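Local atomic coordinates of protein CPn_0803/CP_1068/CPj0803/CpB0832 (Chlamydophila pneumoniae, PDB entry 3Q9D), a protein that is of unknown function but is probably linked to the needle tip of the chlamydial type III secretion system. Residues Phe136-Thr141 and Ala158-Gln163; Ile152-Leu157 and Glu164-Thr169; Thr69-Phe74 and Met122-Ala127. All coordinates share one frame; numbering follows the deposited sequence. Where two conformers were deposited one is given.

Contact 1 (Phe136-Thr141 and Ala158-Gln163); sequences FINFIT and ARVDGQ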
loop_
_atom_site.group_PDB
_atom_site.type_symbol
_atom_site.label_atom_id
_atom_site.label_comp_id
_atom_site.label_asym_id
_atom_site.label_seq_id
_atom_site.Cartn_x
_atom_site.Cartn_y
_atom_site.Cartn_z
ATOM N N PHE A 136 0.674 -5.529 -16.210
ATOM C CA PHE A 136 -0.382 -6.162 -16.988
ATOM C C PHE A 136 -1.223 -7.102 -16.134
ATOM O O PHE A 136 -0.737 -7.715 -15.169
ATOM C CB PHE A 136 0.184 -6.880 -18.213
ATOM C CG PHE A 136 0.477 -5.939 -19.364
ATOM C CD1 PHE A 136 -0.353 -5.910 -20.480
ATOM C CD2 PHE A 136 1.580 -5.089 -19.323
ATOM C CE1 PHE A 136 -0.077 -5.046 -21.552
ATOM C CE2 PHE A 136 1.861 -4.230 -20.386
ATOM C CZ PHE A 136 1.021 -4.211 -21.499
ATOM N N ILE A 137 -2.489 -7.214 -16.496
ATOM C CA ILE A 137 -3.362 -8.177 -15.852
ATOM C C ILE A 137 -2.809 -9.608 -16.026
ATOM O O ILE A 137 -2.261 -9.952 -17.077
ATOM C CB ILE A 137 -4.792 -8.102 -16.399
ATOM C CG1 ILE A 137 -5.672 -9.080 -15.619
ATOM C CG2 ILE A 137 -4.820 -8.414 -17.921
ATOM C CD1 ILE A 137 -7.178 -8.959 -15.903
ATOM N N ASN A 138 -2.909 -10.414 -14.970
ATOM C CA ASN A 138 -2.448 -11.803 -14.981
ATOM C C ASN A 138 -3.580 -12.795 -14.680
ATOM O O ASN A 138 -3.594 -13.917 -15.178
ATOM C CB ASN A 138 -1.359 -12.000 -13.907
ATOM C CG ASN A 138 -0.806 -13.421 -13.904
ATOM O OD1 ASN A 138 -0.232 -13.860 -14.890
ATOM N ND2 ASN A 138 -0.986 -14.141 -12.795
ATOM N N PHE A 139 -4.519 -12.387 -13.839
ATOM C CA PHE A 139 -5.568 -13.296 -13.430
ATOM C C PHE A 139 -6.712 -12.499 -12.786
ATOM O O PHE A 139 -6.497 -11.412 -12.281
ATOM C CB PHE A 139 -4.989 -14.303 -12.414
ATOM C CG PHE A 139 -5.755 -15.590 -12.333
ATOM C CD1 PHE A 139 -5.568 -16.598 -13.286
ATOM C CD2 PHE A 139 -6.644 -15.814 -11.298
ATOM C CE1 PHE A 139 -6.285 -17.798 -13.209
ATOM C CE2 PHE A 139 -7.363 -17.008 -11.215
ATOM C CZ PHE A 139 -7.186 -18.000 -12.175
ATOM N N ILE A 140 -7.929 -13.019 -12.852
ATOM C CA ILE A 140 -9.054 -12.390 -12.157
ATOM C C ILE A 140 -9.932 -13.485 -11.578
ATOM O O ILE A 140 -10.139 -14.531 -12.216
ATOM C CB ILE A 140 -9.877 -11.448 -13.091
ATOM C CG1 ILE A 140 -11.088 -10.843 -12.369
ATOM C CG2 ILE A 140 -10.346 -12.173 -14.321
ATOM C CD1 ILE A 140 -11.906 -9.904 -13.265
ATOM N N THR A 141 -10.421 -13.272 -10.356
ATOM C CA THR A 141 -11.408 -14.186 -9.787
ATOM C C THR A 141 -12.651 -13.378 -9.441
ATOM O O THR A 141 -12.562 -12.171 -9.215
ATOM C CB THR A 141 -10.916 -14.834 -8.481
ATOM O OG1 THR A 141 -10.678 -13.811 -7.505
ATOM C CG2 THR A 141 -9.638 -15.640 -8.707
ATOM N N ALA A 158 -5.465 -9.516 -10.429
ATOM C CA ALA A 158 -4.072 -9.755 -10.056
ATOM C C ALA A 158 -3.236 -9.385 -11.250
ATOM O O ALA A 158 -3.576 -9.753 -12.381
ATOM C CB ALA A 158 -3.848 -11.248 -9.685
ATOM N N ARG A 159 -2.152 -8.660 -11.011
ATOM C CA ARG A 159 -1.238 -8.300 -12.087
ATOM C C ARG A 159 -0.053 -9.257 -12.185
ATOM O O ARG A 159 0.195 -10.050 -11.276
ATOM C CB ARG A 159 -0.735 -6.885 -11.876
ATOM C CG ARG A 159 -1.863 -5.869 -11.742
ATOM C CD ARG A 159 -1.368 -4.440 -11.792
ATOM N NE ARG A 159 -0.198 -4.217 -10.931
ATOM C CZ ARG A 159 0.213 -3.010 -10.546
ATOM N NH1 ARG A 159 -0.445 -1.927 -10.944
ATOM N NH2 ARG A 159 1.290 -2.876 -9.779
ATOM N N VAL A 160 0.670 -9.179 -13.294
ATOM C CA VAL A 160 1.895 -9.959 -13.483
ATOM C C VAL A 160 2.868 -9.769 -12.299
ATOM O O VAL A 160 3.576 -10.694 -11.918
ATOM C CB VAL A 160 2.614 -9.568 -14.816
ATOM C CG1 VAL A 160 4.035 -10.134 -14.862
ATOM C CG2 VAL A 160 1.804 -10.040 -16.032
ATOM N N ASP A 161 2.913 -8.571 -11.725
ATOM C CA ASP A 161 3.809 -8.340 -10.585
ATOM C C ASP A 161 3.287 -8.868 -9.242
ATOM O O ASP A 161 3.944 -8.709 -8.219
ATOM C CB ASP A 161 4.174 -6.856 -10.453
ATOM C CG ASP A 161 2.975 -5.989 -10.058
ATOM O OD1 ASP A 161 1.889 -6.535 -9.778
ATOM O OD2 ASP A 161 3.123 -4.760 -10.025
ATOM N N GLY A 162 2.131 -9.527 -9.245
ATOM C CA GLY A 162 1.610 -10.115 -8.028
ATOM C C GLY A 162 0.694 -9.226 -7.203
ATOM O O GLY A 162 0.018 -9.697 -6.294
ATOM N N GLN A 163 0.630 -7.945 -7.519
ATOM C CA GLN A 163 -0.261 -7.052 -6.765
ATOM C C GLN A 163 -1.688 -7.354 -7.155
ATOM O O GLN A 163 -1.956 -7.725 -8.296
ATOM C CB GLN A 163 0.062 -5.589 -7.088
ATOM C CG GLN A 163 1.510 -5.236 -6.728
ATOM C CD GLN A 163 1.745 -3.749 -6.603
ATOM O OE1 GLN A 163 0.830 -2.990 -6.262
ATOM N NE2 GLN A 163 2.979 -3.317 -6.882
HETATM O O HOH W 1 -0.468 -12.681 -9.973
#
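A classic beta bulge joins Phe-136-Thr-141 to Ala-158-Gln-163 where the hairpin of strands 137-147 and 150-159 has its open end. Asn-138 and Phe-139 both face Ala-158. Ala-158 O takes two N-H groups, from Asn-138 N at 2.8 Å in the carbonyl plane and from Phe-139 N, tilted 29° from that plane. In return Ala-158 N donates to Phe-139 O. Past the bulge the register shifts by one residue, and Ile-137 pairs with Arg-159 with diverging side chains. Val-160 N then donates to Phe-136 O at 2.8 Å. Val-160 CG1 stands anti to the backbone N (chi1 167°). This leaves Val-160 CG2 beside that N, 3.6 Å from the same Phe-136 O.

Arg-159 to Gly-162 form a type I turn. Inside it Arg-159 NH2 makes a salt bridge to the syn lone pair of Asp-161 OD2, which also bonds to Tyr-68. Asp-161 OD1 accepts from Gln-163 N, an Asx turn. Arg-159 NH1 reaches Leu-166 O of a second subunit.

The amide of Asn-138 bonds to Glu-73 of a third subunit. One water also links the segments, donating to Arg-159 O at 3.0 Å and accepting a weak bond from Asn-138 ND2.

Contact 2 (Ile152-Leu157 and Glu164-Thr169); sequences IFLNRL and EFLLMT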
loop_
_atom_site.group_PDB
_atom_site.type_symbol
_atom_site.label_atom_id
_atom_site.label_comp_id
_atom_site.label_asym_id
_atom_site.label_seq_id
_atom_site.Cartn_x
_atom_site.Cartn_y
_atom_site.Cartn_z
ATOM N N ILE A 152 -24.324 -9.477 -6.237
ATOM C CA ILE A 152 -23.088 -8.714 -6.415
ATOM C C ILE A 152 -21.867 -9.637 -6.549
ATOM O O ILE A 152 -21.928 -10.812 -6.197
ATOM C CB ILE A 152 -22.894 -7.692 -5.284
ATOM C CG1 ILE A 152 -22.865 -8.392 -3.933
ATOM C CG2 ILE A 152 -24.001 -6.631 -5.335
ATOM C CD1 ILE A 152 -22.349 -7.511 -2.808
ATOM N N PHE A 153 -20.767 -9.100 -7.061
ATOM C CA PHE A 153 -19.576 -9.895 -7.306
ATOM C C PHE A 153 -18.409 -9.292 -6.574
ATOM O O PHE A 153 -18.165 -8.089 -6.683
ATOM C CB PHE A 153 -19.273 -9.925 -8.802
ATOM C CG PHE A 153 -20.344 -10.593 -9.608
ATOM C CD1 PHE A 153 -20.345 -11.976 -9.770
ATOM C CD2 PHE A 153 -21.352 -9.851 -10.190
ATOM C CE1 PHE A 153 -21.339 -12.604 -10.512
ATOM C CE2 PHE A 153 -22.357 -10.480 -10.934
ATOM C CZ PHE A 153 -22.346 -11.845 -11.085
ATOM N N LEU A 154 -17.701 -10.122 -5.817
ATOM C CA LEU A 154 -16.418 -9.723 -5.246
ATOM C C LEU A 154 -15.337 -10.134 -6.243
ATOM O O LEU A 154 -15.011 -11.320 -6.382
ATOM C CB LEU A 154 -16.199 -10.410 -3.889
ATOM C CG LEU A 154 -14.971 -10.036 -3.044
ATOM C CD1 LEU A 154 -15.064 -10.733 -1.690
ATOM C CD2 LEU A 154 -13.645 -10.405 -3.732
ATOM N N ASN A 155 -14.820 -9.159 -6.978
ATOM C CA ASN A 155 -13.809 -9.436 -7.995
ATOM C C ASN A 155 -12.421 -9.193 -7.452
ATOM O O ASN A 155 -12.208 -8.247 -6.692
ATOM C CB ASN A 155 -14.038 -8.553 -9.217
ATOM C CG ASN A 155 -15.451 -8.672 -9.739
ATOM O OD1 ASN A 155 -15.817 -9.688 -10.327
ATOM N ND2 ASN A 155 -16.264 -7.653 -9.488
ATOM N N ARG A 156 -11.474 -10.041 -7.845
ATOM C CA ARG A 156 -10.082 -9.800 -7.500
ATOM C C ARG A 156 -9.237 -9.768 -8.761
ATOM O O ARG A 156 -9.217 -10.729 -9.501
ATOM C CB ARG A 156 -9.570 -10.894 -6.539
ATOM C CG ARG A 156 -10.163 -10.794 -5.149
ATOM C CD ARG A 156 -9.746 -12.007 -4.299
ATOM N NE ARG A 156 -10.526 -12.097 -3.070
ATOM C CZ ARG A 156 -10.331 -11.309 -2.014
ATOM N NH1 ARG A 156 -9.385 -10.371 -2.041
ATOM N NH2 ARG A 156 -11.093 -11.454 -0.938
ATOM N N LEU A 157 -8.547 -8.655 -8.990
ATOM C CA LEU A 157 -7.677 -8.340 -10.116
ATOM C C LEU A 157 -6.217 -8.627 -9.778
ATOM O O LEU A 157 -5.859 -8.097 -8.727
ATOM C CB LEU A 157 -7.843 -6.878 -10.531
ATOM C CG LEU A 157 -9.167 -6.510 -11.204
ATOM C CD1 LEU A 157 -9.224 -7.067 -12.620
ATOM C CD2 LEU A 157 -10.345 -7.008 -10.381
ATOM N N GLU A 164 -2.595 -7.242 -6.200
ATOM C CA GLU A 164 -4.004 -7.567 -6.439
ATOM C C GLU A 164 -4.879 -6.404 -5.995
ATOM O O GLU A 164 -4.472 -5.590 -5.160
ATOM C CB GLU A 164 -4.397 -8.801 -5.627
ATOM C CG GLU A 164 -3.644 -10.100 -6.027
ATOM C CD GLU A 164 -4.018 -11.291 -5.130
ATOM O OE1 GLU A 164 -4.429 -11.060 -3.965
ATOM O OE2 GLU A 164 -3.886 -12.455 -5.584
ATOM N N PHE A 165 -6.097 -6.352 -6.508
ATOM C CA PHE A 165 -7.009 -5.285 -6.117
ATOM C C PHE A 165 -8.380 -5.913 -5.991
ATOM O O PHE A 165 -8.800 -6.643 -6.882
ATOM C CB PHE A 165 -7.027 -4.213 -7.205
ATOM C CG PHE A 165 -7.660 -2.902 -6.788
ATOM C CD1 PHE A 165 -7.136 -2.161 -5.734
ATOM C CD2 PHE A 165 -8.731 -2.383 -7.506
ATOM C CE1 PHE A 165 -7.678 -0.937 -5.392
ATOM C CE2 PHE A 165 -9.281 -1.134 -7.174
ATOM C CZ PHE A 165 -8.753 -0.421 -6.119
ATOM N N LEU A 166 -9.075 -5.636 -4.889
ATOM C CA LEU A 166 -10.442 -6.133 -4.715
ATOM C C LEU A 166 -11.414 -5.103 -5.264
ATOM O O LEU A 166 -11.295 -3.913 -4.949
ATOM C CB LEU A 166 -10.722 -6.343 -3.222
ATOM C CG LEU A 166 -12.072 -6.940 -2.784
ATOM C CD1 LEU A 166 -11.925 -7.643 -1.441
ATOM C CD2 LEU A 166 -13.118 -5.827 -2.685
ATOM N N LEU A 167 -12.388 -5.540 -6.050
ATOM C CA LEU A 167 -13.359 -4.610 -6.598
ATOM C C LEU A 167 -14.758 -5.227 -6.562
ATOM O O LEU A 167 -14.959 -6.318 -7.095
ATOM C CB LEU A 167 -12.956 -4.266 -8.040
ATOM C CG LEU A 167 -13.734 -3.174 -8.766
ATOM C CD1 LEU A 167 -13.472 -1.799 -8.117
ATOM C CD2 LEU A 167 -13.318 -3.166 -10.230
ATOM N N MET A 168 -15.719 -4.556 -5.917
ATOM C CA MET A 168 -17.112 -5.052 -5.902
ATOM C C MET A 168 -17.861 -4.466 -7.094
ATOM O O MET A 168 -17.639 -3.306 -7.467
ATOM C CB MET A 168 -17.865 -4.674 -4.593
ATOM C CG MET A 168 -17.127 -5.003 -3.292
ATOM S SD MET A 168 -16.909 -6.768 -3.012
ATOM C CE MET A 168 -18.614 -7.324 -2.961
ATOM N N THR A 169 -18.758 -5.257 -7.690
ATOM C CA THR A 169 -19.596 -4.785 -8.794
ATOM C C THR A 169 -20.983 -5.371 -8.630
ATOM O O THR A 169 -21.122 -6.527 -8.235
ATOM C CB THR A 169 -19.050 -5.241 -10.181
ATOM O OG1 THR A 169 -18.837 -6.669 -10.178
ATOM C CG2 THR A 169 -17.732 -4.532 -10.538
HETATM O O HOH W 2 -7.300 -9.591 -3.773
#
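Glu-164 meets Leu-157 through its backbone, with Glu-164 CA 3.0 Å from Leu-157 O in a CA-H...O contact. Its side chain is extended. A water donates to Glu-164 OE1 and accepts from Arg-156 NH1, lying at the edge of the guanidinium in its plane. The carboxylate bonds as well to Thr-69 and to the backbone N of Tyr-68, both of a third subunit.

Phe-165 forms a hydrogen-bonded pair with Leu-157. The bond from Leu-157 N to Phe-165 O is almost straight, 176° at the hydrogen. The Phe-165 ring turns away from this partner and meets Phe-165 of a second subunit, the two planes nearly parallel.

Leu-166 has CG anti to the backbone N (chi1 -177°), which carries its branch back over the partner strand. Leu-166 CD1 comes within 3.8 Å of Arg-156 NH1. Leu-166 CG lies 3.9 Å from Leu-154 CD2. Leu-154 CD2 rests over one face of the Arg-156 guanidinium, displaced toward its rim.

Leu-167 O is gripped twice, by Asn-155 N and by Asn-155 ND2 at 3.0 Å, from opposite faces of its carbonyl plane. Asn-155 OD1 is held by Ser-142, so the amide is fixed at both ends.

Met-168 is bent at chi2 and chi3. This lays Met-168 SD 3.8 Å from Leu-154 CG and brings Met-168 CE to 3.7 Å from Ile-152 CD1.

Thr-169 exchanges backbone bonds with Phe-153. Thr-169 OG1 accepts from Asn-155 ND2 at 2.8 Å, in the amide plane.

Six backbone bonds and alternating hydrogen-bonded and non-hydrogen-bonded pairs make this a regular antiparallel beta hairpin, formed by strands 150-159 and 164-170 of the three-stranded sheet.

Contact 3 (Thr69-Phe74 and Met122-Ala127); sequences TTFREF and MPIRVA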
loop_
_atom_site.group_PDB
_atom_site.type_symbol
_atom_site.label_atom_id
_atom_site.label_comp_id
_atom_site.label_asym_id
_atom_site.label_seq_id
_atom_site.Cartn_x
_atom_site.Cartn_y
_atom_site.Cartn_z
ATOM N N THR A 69 12.921 -3.675 -9.563
ATOM C CA THR A 69 14.365 -3.522 -9.607
ATOM C C THR A 69 15.122 -4.868 -9.595
ATOM O O THR A 69 16.352 -4.887 -9.714
ATOM C CB THR A 69 14.910 -2.714 -8.410
ATOM O OG1 THR A 69 14.608 -3.410 -7.201
ATOM C CG2 THR A 69 14.319 -1.294 -8.362
ATOM N N THR A 70 14.395 -5.958 -9.407
ATOM C CA THR A 70 15.010 -7.247 -9.092
ATOM C C THR A 70 15.833 -7.816 -10.254
ATOM O O THR A 70 16.926 -8.373 -10.039
ATOM C CB THR A 70 13.957 -8.270 -8.658
ATOM O OG1 THR A 70 13.254 -7.758 -7.524
ATOM C CG2 THR A 70 14.614 -9.651 -8.307
ATOM N N PHE A 71 15.349 -7.664 -11.480
ATOM C CA PHE A 71 16.153 -8.156 -12.594
ATOM C C PHE A 71 17.476 -7.409 -12.699
ATOM O O PHE A 71 18.542 -8.003 -12.884
ATOM C CB PHE A 71 15.418 -8.071 -13.934
ATOM C CG PHE A 71 16.221 -8.666 -15.050
ATOM C CD1 PHE A 71 16.409 -10.036 -15.112
ATOM C CD2 PHE A 71 16.858 -7.863 -15.971
ATOM C CE1 PHE A 71 17.170 -10.607 -16.129
ATOM C CE2 PHE A 71 17.639 -8.418 -16.994
ATOM C CZ PHE A 71 17.803 -9.788 -17.064
ATOM N N ARG A 72 17.427 -6.093 -12.538
ATOM C CA ARG A 72 18.662 -5.327 -12.544
ATOM C C ARG A 72 19.556 -5.655 -11.357
ATOM O O ARG A 72 20.779 -5.625 -11.469
ATOM C CB ARG A 72 18.366 -3.822 -12.643
ATOM C CG ARG A 72 18.278 -3.392 -14.122
ATOM C CD ARG A 72 17.771 -1.984 -14.308
ATOM N NE ARG A 72 16.385 -1.839 -13.870
ATOM C CZ ARG A 72 15.564 -0.878 -14.287
ATOM N NH1 ARG A 72 15.992 0.018 -15.165
ATOM N NH2 ARG A 72 14.313 -0.821 -13.834
ATOM N N GLU A 73 18.950 -5.973 -10.219
ATOM C CA GLU A 73 19.751 -6.326 -9.051
ATOM C C GLU A 73 20.490 -7.645 -9.297
ATOM O O GLU A 73 21.659 -7.793 -8.943
ATOM C CB GLU A 73 18.860 -6.447 -7.807
ATOM C CG GLU A 73 19.654 -6.669 -6.529
ATOM C CD GLU A 73 18.782 -6.632 -5.265
ATOM O OE1 GLU A 73 17.536 -6.640 -5.397
ATOM O OE2 GLU A 73 19.359 -6.603 -4.144
ATOM N N PHE A 74 19.792 -8.596 -9.910
ATOM C CA PHE A 74 20.395 -9.841 -10.351
ATOM C C PHE A 74 21.565 -9.619 -11.338
ATOM O O PHE A 74 22.628 -10.223 -11.205
ATOM C CB PHE A 74 19.319 -10.732 -10.984
ATOM C CG PHE A 74 19.861 -11.722 -11.971
ATOM C CD1 PHE A 74 20.503 -12.876 -11.542
ATOM C CD2 PHE A 74 19.722 -11.501 -13.338
ATOM C CE1 PHE A 74 21.018 -13.812 -12.481
ATOM C CE2 PHE A 74 20.222 -12.423 -14.270
ATOM C CZ PHE A 74 20.867 -13.565 -13.843
ATOM N N MET A 122 13.375 -19.680 -13.050
ATOM C CA MET A 122 12.018 -19.160 -13.148
ATOM C C MET A 122 11.829 -17.811 -12.428
ATOM O O MET A 122 11.246 -16.873 -12.985
ATOM C CB MET A 122 11.022 -20.223 -12.668
ATOM C CG MET A 122 10.930 -21.406 -13.626
ATOM S SD MET A 122 10.500 -20.832 -15.284
ATOM C CE MET A 122 9.331 -19.462 -14.855
ATOM N N PRO A 123 12.346 -17.695 -11.196
ATOM C CA PRO A 123 12.221 -16.415 -10.491
ATOM C C PRO A 123 12.933 -15.287 -11.254
ATOM O O PRO A 123 12.455 -14.147 -11.263
ATOM C CB PRO A 123 12.918 -16.690 -9.160
ATOM C CG PRO A 123 12.697 -18.168 -8.933
ATOM C CD PRO A 123 12.799 -18.780 -10.303
ATOM N N ILE A 124 14.071 -15.600 -11.876
ATOM C CA ILE A 124 14.765 -14.613 -12.728
ATOM C C ILE A 124 13.943 -14.216 -13.959
ATOM O O ILE A 124 13.859 -13.034 -14.319
ATOM C CB ILE A 124 16.178 -15.106 -13.160
ATOM C CG1 ILE A 124 17.105 -15.156 -11.931
ATOM C CG2 ILE A 124 16.750 -14.198 -14.276
ATOM C CD1 ILE A 124 18.359 -16.057 -12.131
ATOM N N ARG A 125 13.347 -15.208 -14.614
ATOM C CA ARG A 125 12.449 -14.939 -15.739
ATOM C C ARG A 125 11.215 -14.138 -15.320
ATOM O O ARG A 125 10.752 -13.268 -16.065
ATOM C CB ARG A 125 12.060 -16.249 -16.426
ATOM C CG ARG A 125 13.326 -16.955 -16.938
ATOM C CD ARG A 125 13.063 -18.354 -17.520
ATOM N NE ARG A 125 12.444 -18.313 -18.841
ATOM C CZ ARG A 125 13.057 -17.886 -19.943
ATOM N NH1 ARG A 125 14.308 -17.438 -19.886
ATOM N NH2 ARG A 125 12.414 -17.892 -21.106
ATOM N N VAL A 126 10.684 -14.425 -14.138
ATOM C CA VAL A 126 9.590 -13.620 -13.600
ATOM C C VAL A 126 10.054 -12.201 -13.287
ATOM O O VAL A 126 9.345 -11.246 -13.608
ATOM C CB VAL A 126 8.933 -14.278 -12.392
ATOM C CG1 VAL A 126 7.958 -13.287 -11.710
ATOM C CG2 VAL A 126 8.198 -15.545 -12.847
ATOM N N ALA A 127 11.246 -12.046 -12.694
ATOM C CA ALA A 127 11.800 -10.690 -12.494
ATOM C C ALA A 127 11.923 -9.936 -13.812
ATOM O O ALA A 127 11.611 -8.748 -13.898
ATOM C CB ALA A 127 13.162 -10.741 -11.792
HETATM O O HOH W 3 12.698 -6.838 -12.109
#
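The apolar contacts between Thr-69-Phe-74 and Met-122-Ala-127 centre on Ile-124, which meets the rings of Phe-71 and Phe-74. Ile-124 CG2 makes a CH-pi contact over one face of the Phe-74 ring, 4.2 Å from the centroid and 21° off the normal. Ile-124 CD1 sits above the same face, near the rim, 3.5 Å from Phe-74 CE1. CG1 lies beside the backbone N and CG2 anti to it (chi1 -68°), and this division lets both branches touch the ring. Ile-124 CG2 also lies 4.1 Å from Phe-71 CE1.

One turn further on, Ala-127 provides the close approach of the backbones. The CA atoms of Ala-127 and Phe-71 are 5.0 Å apart. The small Ala-127 methyl, CB, packs against Thr-70 CG2 at 3.9 Å and against the backbone N and CB of Phe-71.

No direct hydrogen bond crosses the contact. A water takes the polar role. It accepts from Phe-71 N at 2.8 Å and donates to Ala-127 O, joining the N-H of Phe-71 to a carbonyl of the other helix. Thr-70 OG1 is used nearby, in a bond to Gly-67 N.

The short helix axes pass 9.1 Å apart at 125°. The contact joins the N-terminal part of helix 70-82 to helix 107-133. Around them, Ile-97 of helix 86-98 packs on Phe-71 and Phe-74, and Leu-96 on Phe-74 and Ile-124. Leu-58 and Ile-61 of helix 48-61 also touch Phe-74, and Phe-62 lies against Thr-70 and Ile-124. The contact thus lies within a helical bundle before strand 137-147.

In the fold
Contact 3 comes first along the chain, in the helical part, and closes before the other two open. Helix 107-133, which carries one side of contact 3, leads into strand 137-147 of contact 1. The centres of contacts 1 and 3 are about 17 Å apart, and their nearest atoms about 5 Å. Contacts 1 and 2 share strand 150-159, alternate along the chain and touch, with centres about 12 Å apart. Together they bind the antiparallel three-stranded sheet. Contact 2 lies about 29 Å from contact 3, between centres. All three contacts touch other subunits of the six-chain assembly, so each lies close to a subunit interface.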